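Local coordinates for AGR_C_1268p (Agrobacterium tumefaciens str. C58, PDB 2GHS), which probably binds a divalent metal ion and may act as a gluconolactonase, as a regucalcin-like member of the SMP-30/CGR1 family, at residues A[185-189]-A[190-194]. Residues are numbered along the deposited sequence; the frame is centred on the assembly and turned at random.
Sequences CFSPD and GTTGY
Cys185 and Tyr194 pair antiparallel at the buried end of this hairpin, Tyr194 N giving a hydrogen bond of 2.9 Å to Cys185 O while the return bond from Cys185 N to Tyr194 O is weak. On the same face SG of Cys185 approaches the Tyr194 ring obliquely, 3.9 Å from CD2, and the other side of the sheet carries Phe186. CD1 of Phe186 lies 3.7 Å from CA of Gly193, where the ring packs close against the bare backbone of the glycine; His142 and Trp148 meet that ring edge-to-face. The two strands, 170-186 and 192-197, are neighbours in an antiparallel sheet of the beta-propeller fold expected for this family, and a type I turn from Ser187 to Gly190 starts the reversal between them. Ser187 bonds to the returning strand twice: its N donates almost straight (168°) to Thr192 O, and OG of Ser187, turned between backbone N and carbonyl carbon (chi1 70°), accepts a more bent bond from Thr192 N at 3.1 Å. Toward the turn the packing gives way to polar groups and water. Asp189, exposed, curls its carboxylate back so that OD1 of Asp189 accepts from Thr191 N at 3.0 Å, the donor lying above the carboxylate plane. One water bridges Ser187 OG, Thr191 OG1 and Thr192 OG1, donating to Thr191 OG1 at 2.9 Å.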
loop_
_atom_site.group_PDB
_atom_site.type_symbol
_atom_site.label_atom_id
_atom_site.label_comp_id
_atom_site.label_asym_id
_atom_site.label_seq_id
_atom_site.Cartn_x
_atom_site.Cartn_y
_atom_site.Cartn_z
ATOM N N CYS A 185 2.456 -0.814 -7.865
ATOM C CA CYS A 185 3.439 0.250 -7.915
ATOM C C CYS A 185 3.902 0.438 -9.348
ATOM O O CYS A 185 3.472 -0.265 -10.249
ATOM C CB CYS A 185 4.639 -0.051 -6.984
ATOM S SG CYS A 185 5.531 -1.531 -7.369
ATOM N N PHE A 186 4.736 1.439 -9.575
ATOM C CA PHE A 186 5.068 1.888 -10.908
ATOM C C PHE A 186 6.557 2.168 -11.089
ATOM O O PHE A 186 7.236 2.597 -10.170
ATOM C CB PHE A 186 4.272 3.167 -11.269
ATOM C CG PHE A 186 2.802 2.977 -11.101
ATOM C CD1 PHE A 186 2.065 2.268 -12.030
ATOM C CD2 PHE A 186 2.165 3.476 -9.987
ATOM C CE1 PHE A 186 0.694 2.044 -11.814
ATOM C CE2 PHE A 186 0.814 3.275 -9.747
ATOM C CZ PHE A 186 0.059 2.545 -10.659
ATOM N N SER A 187 7.055 1.954 -12.297
ATOM C CA SER A 187 8.445 2.228 -12.623
ATOM C C SER A 187 8.745 3.719 -12.584
ATOM O O SER A 187 7.808 4.546 -12.662
ATOM C CB SER A 187 8.754 1.643 -13.991
ATOM O OG SER A 187 8.095 2.358 -15.010
ATOM N N PRO A 188 10.033 4.090 -12.517
ATOM C CA PRO A 188 10.384 5.492 -12.388
ATOM C C PRO A 188 9.857 6.405 -13.480
ATOM O O PRO A 188 9.483 7.533 -13.196
ATOM C CB PRO A 188 11.921 5.475 -12.391
ATOM C CG PRO A 188 12.262 4.158 -11.783
ATOM C CD PRO A 188 11.237 3.219 -12.429
ATOM N N ASP A 189 9.738 5.910 -14.712
ATOM C CA ASP A 189 9.225 6.776 -15.763
ATOM C C ASP A 189 7.737 6.645 -15.999
ATOM O O ASP A 189 7.234 7.283 -16.911
ATOM C CB ASP A 189 10.024 6.613 -17.023
ATOM C CG ASP A 189 9.871 5.276 -17.669
ATOM O OD1 ASP A 189 9.111 4.409 -17.209
ATOM O OD2 ASP A 189 10.604 5.075 -18.675
ATOM N N GLY A 190 7.035 5.864 -15.176
ATOM C CA GLY A 190 5.574 5.713 -15.322
ATOM C C GLY A 190 5.122 4.804 -16.458
ATOM O O GLY A 190 3.844 4.690 -16.752
ATOM N N THR A 191 6.079 4.158 -17.116
ATOM C CA THR A 191 5.788 3.338 -18.292
ATOM C C THR A 191 5.521 1.842 -18.024
ATOM O O THR A 191 5.167 1.097 -18.967
ATOM C CB THR A 191 6.881 3.452 -19.351
ATOM O OG1 THR A 191 8.117 3.005 -18.792
ATOM C CG2 THR A 191 7.015 4.864 -19.842
ATOM N N THR A 192 5.709 1.407 -16.765
ATOM C CA THR A 192 5.389 0.048 -16.354
ATOM C C THR A 192 4.638 0.090 -15.037
ATOM O O THR A 192 5.006 0.833 -14.112
ATOM C CB THR A 192 6.659 -0.804 -16.185
ATOM O OG1 THR A 192 7.357 -0.854 -17.436
ATOM C CG2 THR A 192 6.361 -2.229 -15.796
ATOM N N GLY A 193 3.600 -0.725 -14.957
ATOM C CA GLY A 193 2.920 -0.971 -13.711
ATOM C C GLY A 193 3.126 -2.386 -13.268
ATOM O O GLY A 193 3.360 -3.296 -14.083
ATOM N N TYR A 194 3.050 -2.575 -11.956
ATOM C CA TYR A 194 3.203 -3.873 -11.331
ATOM C C TYR A 194 2.017 -4.159 -10.414
ATOM O O TYR A 194 1.427 -3.249 -9.843
ATOM C CB TYR A 194 4.485 -3.929 -10.484
ATOM C CG TYR A 194 5.741 -3.559 -11.247
ATOM C CD1 TYR A 194 6.368 -4.470 -12.051
ATOM C CD2 TYR A 194 6.315 -2.293 -11.124
ATOM C CE1 TYR A 194 7.479 -4.147 -12.774
ATOM C CE2 TYR A 194 7.462 -1.955 -11.784
ATOM C CZ TYR A 194 8.050 -2.880 -12.634
ATOM O OH TYR A 194 9.210 -2.577 -13.316
HETATM O O HOH W 1 9.580 1.143 -17.057
#